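Local coordinates for protein ICChI, a glycosylated chitinase (Ipomoea carnea, PDB 6IDN) that hydrolyses chitin and also has lysozyme activity, and is a glycosylated TIM-barrel enzyme of glycoside hydrolase family 18, at residues A[232-235]-A[236-239]; A[189-192]-A[193-197]; A[99-102]-A[103-107]; A[141-144]-A[145-149]. All coordinates share one frame; numbering follows the deposited sequence. Where two conformers were deposited one is given.

Contact 1: A[232-235]-A[236-239]; sequences EADD and LISE. With CA (calcium ion), chain E.
D235 OD1 accepts hydrogen bonds from two waters, and one of these, 2.8 Å away, also pairs with S238 OG one helical turn on. The other water binds the calcium ion that D235 OD2 holds at 2.2 Å, so the carboxylate serves the metal both directly and through a water. An aspartate suits this place because its short, acidic side chain holds the ion close to the backbone. With D235 CG beside its backbone N (chi1 -75°), the carboxylate lies alongside the extended side chain of E239; E239 OE2 is 3.3 Å from D235 OD1, a meeting of two acceptors that the nearby calcium is likely to ease. E239 OE1 is hydrogen-bonded to Y191 OH. D235 O also accepts from E239 N at 2.8 Å. At the helix start E232 is the N-cap: its OE2 receives D234 N at 3.0 Å and its OE1 receives D235 N at 3.1 Å, both from above the carboxylate plane, so one carboxylate covers two first-turn amides. Small A233 and branched L236 turn to the interior: both touch helix 264-268, and L236 also meets L216 and L218 of strand 213-219, which precedes helix 233-244 in its beta-alpha-beta unit.

Contact 2: A[189-192]-A[193-197]; sequences CHYL and GNATN. With NAG (2-acetamido-2-deoxy-beta-D-glucopyranose), chain D.
The Y191 ring lies against the backbone of N194, whose C sits over one ring face, 3.6 Å above the plane and near the rim; beside it A195 CB touches Y191 CD2 at 3.8 Å. The ring gets there because CG stands opposite the backbone N (chi1 -171°), which carries it across the turn. Its hydroxyl, held by E239, takes a weak bond from a water on G193 O. A leucine here would probably leave that glutamate without its phenolic mate and bare the peptide of N194. The turn that faces the ring is tight: N194 N bonds weakly to L192 O at 2.9 Å round G193, a classic gamma turn whose positive phi (79°) suits glycine, and L192 N returns a weak bond to N194 O. A further water joins H190 O to N194 O. N194 OD1 accepts T196 N in the carbonyl plane on a lone pair, at 3.1 Å, an Asx turn leading into helix 196-206. That leaves the amide nitrogen for sugar: N194 ND2 is bonded to C1 of the N-acetylglucosamine at 1.4 Å. Asn-Ala-Thr is the N-glycosylation sequon, here occupied and set on an exposed loop.

Contact 3: A[99-102]-A[103-107]; sequences YLWN and NFLGG
N103 grips Y99 O twice, through its backbone N at 2.9 Å and through ND2 at 3.0 Å, the acceptor lying in the side-chain amide plane. An asparagine suits the last helical turn because its short amide can fold back on a carbonyl; its side chain crosses the Y99 ring nearly perpendicularly, CB over one face near the rim, amide and ring planes 31° apart, while OD1 turns to S109. F104 N bonds to L100 O, and the F104 ring presents CE2 to Y99 OH at 3.4 Å. L105 N reaches L100 O at 3.1 Å as the chain peels off the helix; L105 CB rests on W101 CE3 at 3.5 Å. The W101 indole, its CG turned away from the backbone N (chi1 171°), lies over the loop; G106 crosses one face, its CA making a CH-pi contact 3.8 Å from the centroid of the six-membered ring. G107 N follows over the same face and bonds to W101 O at 3.0 Å, from above the carbonyl plane. Side chains on either glycine would run into W101. A valine in place of W101 would probably strip the cover from both glycines and leave their loop free to shift. The chemistry is that of a helix end satisfying its last carbonyls with its own chain, while R112, bonded to L105 O and weakly to N102 O, brings a positive charge likely to be favoured.

Contact 4: A[141-144]-A[145-149]; sequences LWIL and GGRSG
L141 O takes the hydrogen bond of G145 N at 3.0 Å, while its side chain points off to the interior and packs on I122 and F124 of strand 121-126, as a leucine on the inner face of a barrel helix should. W142 O likewise receives G146 N at 3.1 Å; its indole leaves on the exposed flank. I143 O meets R147 N at 2.8 Å almost head-on, with a C=O...N angle of 166°. The two side chains run side by side in the same direction: R147 is extended from CG to NE (chi2 -179°), and in the conformer described its NE comes 3.4 Å from I143 CG2. A second conformer of this arginine was modelled, so that contact is not fixed. The helix being built is 134-148, which links strands 121-126 and 153-156 in a beta-alpha-beta unit, and it closes in a Schellman motif: G149 takes a positive phi of 68°, easy for glycine, and its N bonds weakly back to G146 O. L144 comes last. Its O accepts S148 N only weakly, at 3.4 Å, and a water fills in, donating to L144 O at 2.8 Å and pairing with S148 OG at 2.7 Å; a serine, small and polar, suits a turn whose weak backbone bond water supplements. L144 itself lies against A97, Q98 and W101 of the neighbouring helix 90-103.

From the N terminus the chain meets contact 3 first, where helix 90-103 ends, then contact 4 at the end of helix 134-148, contact 2 entering helix 196-206, and contact 1 at the start of helix 233-244. Each closes only a turn of its own; they follow in series and none nests or crosses. They do pair in space. Contacts 3 and 4, with centres about 11 Å apart, join the ends of adjacent barrel helices, W101 CZ2 lying 3.5 Å from S148 OG. Contacts 1 and 2 meet where the glycosylated loop leans on the calcium-bearing helix. The two pairs sit on opposite sides of the chain's centre, with centres about 40 Å apart.

Contact 1: A[232-235]-A[236-239]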
loop_
_atom_site.group_PDB
_atom_site.type_symbol
_atom_site.label_atom_id
_atom_site.label_comp_id
_atom_site.label_asym_id
_atom_site.label_seq_id
_atom_site.Cartn_x
_atom_site.Cartn_y
_atom_site.Cartn_z
ATOM N N GLU A 232 15.754 14.756 -0.371
ATOM C CA GLU A 232 16.114 15.170 -1.720
ATOM C C GLU A 232 16.748 13.991 -2.449
ATOM O O GLU A 232 17.448 13.175 -1.842
ATOM C CB GLU A 232 17.060 16.371 -1.672
ATOM C CG GLU A 232 17.369 16.980 -3.016
ATOM C CD GLU A 232 18.578 16.343 -3.661
ATOM O OE1 GLU A 232 19.457 15.883 -2.899
ATOM O OE2 GLU A 232 18.654 16.306 -4.913
ATOM N N ALA A 233 16.469 13.885 -3.751
ATOM C CA ALA A 233 16.809 12.674 -4.493
ATOM C C ALA A 233 18.298 12.340 -4.388
ATOM O O ALA A 233 18.661 11.176 -4.163
ATOM C CB ALA A 233 16.387 12.830 -5.956
ATOM N N ASP A 234 19.172 13.341 -4.521
ATOM C CA ASP A 234 20.606 13.056 -4.499
ATOM C C ASP A 234 21.051 12.549 -3.130
ATOM O O ASP A 234 21.918 11.668 -3.036
ATOM C CB ASP A 234 21.385 14.299 -4.920
ATOM C CG ASP A 234 21.283 14.555 -6.412
ATOM O OD1 ASP A 234 21.169 13.573 -7.178
ATOM O OD2 ASP A 234 21.320 15.731 -6.823
ATOM N N ASP A 235 20.457 13.080 -2.058
ATOM C CA ASP A 235 20.759 12.584 -0.718
ATOM C C ASP A 235 20.269 11.158 -0.531
ATOM O O ASP A 235 20.927 10.352 0.137
ATOM C CB ASP A 235 20.113 13.478 0.337
ATOM C CG ASP A 235 20.825 14.808 0.519
ATOM O OD1 ASP A 235 21.879 15.088 -0.110
ATOM O OD2 ASP A 235 20.295 15.597 1.313
ATOM N N LEU A 236 19.076 10.844 -1.040
ATOM C CA LEU A 236 18.598 9.469 -0.960
ATOM C C LEU A 236 19.580 8.525 -1.639
ATOM O O LEU A 236 19.947 7.476 -1.092
ATOM C CB LEU A 236 17.211 9.361 -1.602
ATOM C CG LEU A 236 16.586 7.973 -1.564
ATOM C CD1 LEU A 236 16.203 7.634 -0.126
ATOM C CD2 LEU A 236 15.368 7.894 -2.471
ATOM N N ILE A 237 20.029 8.903 -2.831
ATOM C CA ILE A 237 20.916 8.048 -3.615
ATOM C C ILE A 237 22.259 7.876 -2.923
ATOM O O ILE A 237 22.859 6.792 -2.970
ATOM C CB ILE A 237 21.063 8.632 -5.028
ATOM C CG1 ILE A 237 19.742 8.500 -5.786
ATOM C CG2 ILE A 237 22.211 7.962 -5.777
ATOM C CD1 ILE A 237 19.635 9.448 -6.977
ATOM N N SER A 238 22.764 8.931 -2.285
ATOM C CA SER A 238 24.117 8.860 -1.750
ATOM C C SER A 238 24.170 8.430 -0.293
ATOM O O SER A 238 25.177 7.854 0.126
ATOM C CB SER A 238 24.834 10.203 -1.915
ATOM O OG SER A 238 24.203 11.200 -1.137
ATOM N N GLU A 239 23.128 8.697 0.496
ATOM C CA GLU A 239 23.172 8.445 1.934
ATOM C C GLU A 239 22.347 7.257 2.394
ATOM O O GLU A 239 22.652 6.698 3.448
ATOM C CB GLU A 239 22.672 9.668 2.713
ATOM C CG GLU A 239 23.472 10.922 2.457
ATOM C CD GLU A 239 22.772 12.180 2.913
ATOM O OE1 GLU A 239 21.920 12.083 3.825
ATOM O OE2 GLU A 239 23.101 13.269 2.381
HETATM CA CA CA E . 21.522 17.118 2.380
HETATM O O HOH W 1 23.986 14.264 -1.683
HETATM O O HOH W 2 22.717 17.385 0.518
#

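Contact 2: A[189-192]-A[193-197]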
loop_
_atom_site.group_PDB
_atom_site.type_symbol
_atom_site.label_atom_id
_atom_site.label_comp_id
_atom_site.label_asym_id
_atom_site.label_seq_id
_atom_site.Cartn_x
_atom_site.Cartn_y
_atom_site.Cartn_z
ATOM N N CYS A 189 11.707 9.074 13.778
ATOM C CA CYS A 189 12.424 8.096 12.975
ATOM C C CYS A 189 12.663 8.488 11.519
ATOM O O CYS A 189 13.394 7.766 10.840
ATOM C CB CYS A 189 11.706 6.731 12.996
ATOM S SG CYS A 189 9.867 6.788 12.984
ATOM N N HIS A 190 12.078 9.575 11.009
ATOM C CA HIS A 190 12.223 9.868 9.587
ATOM C C HIS A 190 13.471 10.725 9.359
ATOM O O HIS A 190 14.202 11.068 10.296
ATOM C CB HIS A 190 10.937 10.483 9.007
ATOM C CG HIS A 190 10.615 11.878 9.458
ATOM N ND1 HIS A 190 9.317 12.270 9.704
ATOM C CD2 HIS A 190 11.378 12.989 9.622
ATOM C CE1 HIS A 190 9.298 13.548 10.040
ATOM N NE2 HIS A 190 10.537 14.009 9.999
ATOM N N TYR A 191 13.774 11.004 8.091
ATOM C CA TYR A 191 14.972 11.778 7.772
ATOM C C TYR A 191 14.822 13.197 8.302
ATOM O O TYR A 191 13.883 13.914 7.938
ATOM C CB TYR A 191 15.216 11.787 6.260
ATOM C CG TYR A 191 16.549 12.379 5.843
ATOM C CD1 TYR A 191 16.752 13.751 5.848
ATOM C CD2 TYR A 191 17.603 11.556 5.428
ATOM C CE1 TYR A 191 17.974 14.298 5.483
ATOM C CE2 TYR A 191 18.823 12.104 5.040
ATOM C CZ TYR A 191 18.998 13.468 5.076
ATOM O OH TYR A 191 20.201 14.037 4.702
ATOM N N LEU A 192 15.751 13.603 9.159
ATOM C CA LEU A 192 15.703 14.911 9.802
ATOM C C LEU A 192 17.141 15.269 10.128
ATOM O O LEU A 192 17.743 14.665 11.026
ATOM C CB LEU A 192 14.844 14.890 11.061
ATOM C CG LEU A 192 14.869 16.122 11.979
ATOM C CD1 LEU A 192 14.480 17.392 11.223
ATOM C CD2 LEU A 192 13.966 15.901 13.181
ATOM N N GLY A 193 17.683 16.234 9.403
ATOM C CA GLY A 193 19.094 16.569 9.488
ATOM C C GLY A 193 19.949 15.596 8.714
ATOM O O GLY A 193 20.744 16.004 7.862
ATOM N N ASN A 194 19.775 14.309 8.979
ATOM C CA ASN A 194 20.541 13.233 8.364
ATOM C C ASN A 194 19.733 11.958 8.548
ATOM O O ASN A 194 18.651 11.969 9.145
ATOM C CB ASN A 194 21.910 13.089 9.035
ATOM C CG ASN A 194 21.763 13.017 10.519
ATOM O OD1 ASN A 194 21.253 12.025 11.061
ATOM N ND2 ASN A 194 22.152 14.083 11.188
ATOM N N ALA A 195 20.309 10.840 8.117
ATOM C CA ALA A 195 19.596 9.573 8.055
ATOM C C ALA A 195 19.860 8.637 9.234
ATOM O O ALA A 195 19.460 7.473 9.170
ATOM C CB ALA A 195 19.951 8.849 6.754
ATOM N N THR A 196 20.493 9.112 10.309
ATOM C CA THR A 196 20.883 8.201 11.387
ATOM C C THR A 196 19.677 7.497 12.005
ATOM O O THR A 196 19.667 6.269 12.148
ATOM C CB THR A 196 21.659 8.947 12.469
ATOM O OG1 THR A 196 22.821 9.557 11.897
ATOM C CG2 THR A 196 22.091 7.968 13.550
ATOM N N ASN A 197 18.656 8.256 12.402
ATOM C CA ASN A 197 17.502 7.624 13.038
ATOM C C ASN A 197 16.762 6.710 12.067
ATOM O O ASN A 197 16.278 5.635 12.454
ATOM C CB ASN A 197 16.549 8.687 13.587
ATOM C CG ASN A 197 17.078 9.375 14.836
ATOM O OD1 ASN A 197 17.988 8.880 15.512
ATOM N ND2 ASN A 197 16.497 10.528 15.159
HETATM C C1 NAG D . 22.010 14.189 12.609
HETATM C C2 NAG D . 23.356 14.504 13.260
HETATM C C3 NAG D . 23.170 14.822 14.746
HETATM C C4 NAG D . 22.061 15.845 14.959
HETATM C C5 NAG D . 20.798 15.409 14.228
HETATM C C6 NAG D . 19.675 16.418 14.304
HETATM C C7 NAG D . 25.142 13.252 12.122
HETATM C C8 NAG D . 25.896 11.957 12.067
HETATM N N2 NAG D . 24.227 13.353 13.091
HETATM O O3 NAG D . 24.378 15.365 15.267
HETATM O O4 NAG D . 21.773 15.934 16.351
HETATM O O5 NAG D . 21.107 15.245 12.841
HETATM O O6 NAG D . 20.057 17.680 13.776
HETATM O O7 NAG D . 25.358 14.163 11.330
HETATM O O HOH W 3 14.620 11.592 12.965
HETATM O O HOH W 4 16.938 9.978 10.385
HETATM O O HOH W 5 22.826 15.495 6.092
#

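Contact 3: A[99-102]-A[103-107]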
loop_
_atom_site.group_PDB
_atom_site.type_symbol
_atom_site.label_atom_id
_atom_site.label_comp_id
_atom_site.label_asym_id
_atom_site.label_seq_id
_atom_site.Cartn_x
_atom_site.Cartn_y
_atom_site.Cartn_z
ATOM N N TYR A 99 -15.666 -10.396 1.275
ATOM C CA TYR A 99 -16.074 -9.246 0.489
ATOM C C TYR A 99 -14.959 -8.807 -0.441
ATOM O O TYR A 99 -15.199 -8.511 -1.615
ATOM C CB TYR A 99 -16.480 -8.070 1.407
ATOM C CG TYR A 99 -16.477 -6.729 0.676
ATOM C CD1 TYR A 99 -17.582 -6.302 -0.041
ATOM C CD2 TYR A 99 -15.354 -5.903 0.691
ATOM C CE1 TYR A 99 -17.574 -5.090 -0.725
ATOM C CE2 TYR A 99 -15.335 -4.694 0.004
ATOM C CZ TYR A 99 -16.454 -4.296 -0.699
ATOM O OH TYR A 99 -16.446 -3.086 -1.376
ATOM N N LEU A 100 -13.734 -8.717 0.087
ATOM C CA LEU A 100 -12.618 -8.271 -0.738
ATOM C C LEU A 100 -12.354 -9.262 -1.859
ATOM O O LEU A 100 -12.120 -8.865 -3.009
ATOM C CB LEU A 100 -11.368 -8.082 0.122
ATOM C CG LEU A 100 -11.507 -6.975 1.158
ATOM C CD1 LEU A 100 -10.336 -7.045 2.116
ATOM C CD2 LEU A 100 -11.532 -5.621 0.488
ATOM N N TRP A 101 -12.381 -10.558 -1.546
ATOM C CA TRP A 101 -12.165 -11.565 -2.579
ATOM C C TRP A 101 -13.240 -11.462 -3.656
ATOM O O TRP A 101 -12.942 -11.468 -4.861
ATOM C CB TRP A 101 -12.147 -12.974 -1.957
ATOM C CG TRP A 101 -12.141 -14.042 -3.004
ATOM C CD1 TRP A 101 -13.206 -14.785 -3.411
ATOM C CD2 TRP A 101 -11.028 -14.461 -3.797
ATOM N NE1 TRP A 101 -12.824 -15.645 -4.420
ATOM C CE2 TRP A 101 -11.490 -15.462 -4.670
ATOM C CE3 TRP A 101 -9.679 -14.094 -3.846
ATOM C CZ2 TRP A 101 -10.658 -16.094 -5.587
ATOM C CZ3 TRP A 101 -8.855 -14.716 -4.771
ATOM C CH2 TRP A 101 -9.345 -15.710 -5.619
ATOM N N ASN A 102 -14.500 -11.353 -3.237
ATOM C CA ASN A 102 -15.608 -11.384 -4.186
ATOM C C ASN A 102 -15.674 -10.122 -5.027
ATOM O O ASN A 102 -16.130 -10.170 -6.178
ATOM C CB ASN A 102 -16.927 -11.564 -3.435
ATOM C CG ASN A 102 -17.103 -12.959 -2.883
ATOM O OD1 ASN A 102 -16.419 -13.897 -3.289
ATOM N ND2 ASN A 102 -18.043 -13.106 -1.964
ATOM N N ASN A 103 -15.270 -8.981 -4.467
ATOM C CA ASN A 103 -15.518 -7.712 -5.136
ATOM C C ASN A 103 -14.292 -7.138 -5.829
ATOM O O ASN A 103 -14.446 -6.393 -6.809
ATOM C CB ASN A 103 -16.083 -6.697 -4.139
ATOM C CG ASN A 103 -17.552 -6.932 -3.857
ATOM O OD1 ASN A 103 -18.412 -6.462 -4.602
ATOM N ND2 ASN A 103 -17.851 -7.687 -2.798
ATOM N N PHE A 104 -13.089 -7.492 -5.374
ATOM C CA PHE A 104 -11.860 -6.908 -5.904
ATOM C C PHE A 104 -10.861 -7.953 -6.396
ATOM O O PHE A 104 -10.062 -7.652 -7.289
ATOM C CB PHE A 104 -11.205 -6.013 -4.835
ATOM C CG PHE A 104 -11.997 -4.775 -4.525
ATOM C CD1 PHE A 104 -11.907 -3.658 -5.341
ATOM C CD2 PHE A 104 -12.847 -4.730 -3.434
ATOM C CE1 PHE A 104 -12.646 -2.516 -5.071
ATOM C CE2 PHE A 104 -13.597 -3.592 -3.161
ATOM C CZ PHE A 104 -13.494 -2.482 -3.983
ATOM N N LEU A 105 -10.885 -9.163 -5.850
ATOM C CA LEU A 105 -9.892 -10.177 -6.174
ATOM C C LEU A 105 -10.516 -11.177 -7.164
ATOM O O LEU A 105 -11.180 -10.717 -8.094
ATOM C CB LEU A 105 -9.320 -10.769 -4.890
ATOM C CG LEU A 105 -8.735 -9.739 -3.930
ATOM C CD1 LEU A 105 -8.264 -10.500 -2.685
ATOM C CD2 LEU A 105 -7.584 -8.964 -4.578
ATOM N N GLY A 106 -10.353 -12.486 -7.007
ATOM C CA GLY A 106 -10.786 -13.396 -8.057
ATOM C C GLY A 106 -12.193 -13.958 -7.961
ATOM O O GLY A 106 -12.531 -14.867 -8.723
ATOM N N GLY A 107 -13.029 -13.459 -7.056
ATOM C CA GLY A 107 -14.368 -13.980 -6.872
ATOM C C GLY A 107 -15.396 -13.204 -7.670
ATOM O O GLY A 107 -15.063 -12.411 -8.558
#

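Contact 4: A[141-144]-A[145-149]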
loop_
_atom_site.group_PDB
_atom_site.type_symbol
_atom_site.label_atom_id
_atom_site.label_comp_id
_atom_site.label_asym_id
_atom_site.label_seq_id
_atom_site.Cartn_x
_atom_site.Cartn_y
_atom_site.Cartn_z
ATOM N N LEU A 141 -7.609 -13.828 4.160
ATOM C CA LEU A 141 -7.258 -13.574 2.756
ATOM C C LEU A 141 -6.262 -14.606 2.232
ATOM O O LEU A 141 -6.360 -15.049 1.080
ATOM C CB LEU A 141 -6.671 -12.173 2.613
ATOM C CG LEU A 141 -7.693 -11.046 2.729
ATOM C CD1 LEU A 141 -6.988 -9.705 2.913
ATOM C CD2 LEU A 141 -8.589 -10.988 1.510
ATOM N N TRP A 142 -5.277 -14.980 3.049
ATOM C CA TRP A 142 -4.309 -15.998 2.643
ATOM C C TRP A 142 -5.016 -17.305 2.314
ATOM O O TRP A 142 -4.708 -17.954 1.308
ATOM C CB TRP A 142 -3.291 -16.179 3.775
ATOM C CG TRP A 142 -2.128 -17.130 3.563
ATOM C CD1 TRP A 142 -0.853 -16.803 3.178
ATOM C CD2 TRP A 142 -2.110 -18.542 3.830
ATOM N NE1 TRP A 142 -0.066 -17.929 3.137
ATOM C CE2 TRP A 142 -0.815 -19.011 3.528
ATOM C CE3 TRP A 142 -3.077 -19.464 4.248
ATOM C CZ2 TRP A 142 -0.456 -20.348 3.671
ATOM C CZ3 TRP A 142 -2.714 -20.790 4.396
ATOM C CH2 TRP A 142 -1.423 -21.223 4.097
ATOM N N ILE A 143 -5.979 -17.703 3.155
ATOM C CA ILE A 143 -6.744 -18.915 2.883
ATOM C C ILE A 143 -7.527 -18.779 1.581
ATOM O O ILE A 143 -7.572 -19.715 0.775
ATOM C CB ILE A 143 -7.672 -19.230 4.064
ATOM C CG1 ILE A 143 -6.830 -19.635 5.277
ATOM C CG2 ILE A 143 -8.649 -20.335 3.696
ATOM C CD1 ILE A 143 -7.635 -19.648 6.571
ATOM N N LEU A 144 -8.162 -17.624 1.356
ATOM C CA LEU A 144 -8.957 -17.457 0.134
ATOM C C LEU A 144 -8.091 -17.593 -1.112
ATOM O O LEU A 144 -8.522 -18.173 -2.126
ATOM C CB LEU A 144 -9.670 -16.101 0.153
ATOM C CG LEU A 144 -10.933 -16.059 1.024
ATOM C CD1 LEU A 144 -11.283 -14.629 1.405
ATOM C CD2 LEU A 144 -12.121 -16.718 0.294
ATOM N N GLY A 145 -6.866 -17.074 -1.062
ATOM C CA GLY A 145 -5.956 -17.283 -2.172
ATOM C C GLY A 145 -5.659 -18.752 -2.388
ATOM O O GLY A 145 -5.689 -19.248 -3.517
ATOM N N GLY A 146 -5.390 -19.476 -1.302
ATOM C CA GLY A 146 -5.063 -20.882 -1.430
ATOM C C GLY A 146 -6.221 -21.698 -1.962
ATOM O O GLY A 146 -6.029 -22.611 -2.772
ATOM N N ARG A 147 -7.444 -21.374 -1.529
ATOM C CA ARG A 147 -8.607 -22.161 -1.938
ATOM C C ARG A 147 -8.858 -22.071 -3.437
ATOM O O ARG A 147 -9.324 -23.039 -4.051
ATOM C CB ARG A 147 -9.849 -21.697 -1.175
ATOM C CG ARG A 147 -9.951 -22.260 0.224
ATOM C CD ARG A 147 -11.219 -21.785 0.913
ATOM N NE ARG A 147 -11.213 -22.176 2.316
ATOM C CZ ARG A 147 -11.537 -23.385 2.757
ATOM N NH1 ARG A 147 -11.912 -24.335 1.903
ATOM N NH2 ARG A 147 -11.473 -23.648 4.055
ATOM N N SER A 148 -8.581 -20.923 -4.041
ATOM C CA SER A 148 -8.856 -20.752 -5.465
ATOM C C SER A 148 -7.603 -20.859 -6.329
ATOM O O SER A 148 -7.694 -20.724 -7.554
ATOM C CB SER A 148 -9.582 -19.423 -5.693
ATOM O OG SER A 148 -10.942 -19.533 -5.260
ATOM N N GLY A 149 -6.449 -21.142 -5.735
ATOM C CA GLY A 149 -5.255 -21.329 -6.539
ATOM C C GLY A 149 -4.772 -20.060 -7.199
ATOM O O GLY A 149 -4.214 -20.117 -8.301
HETATM O O HOH W 6 -11.239 -18.569 -2.707
#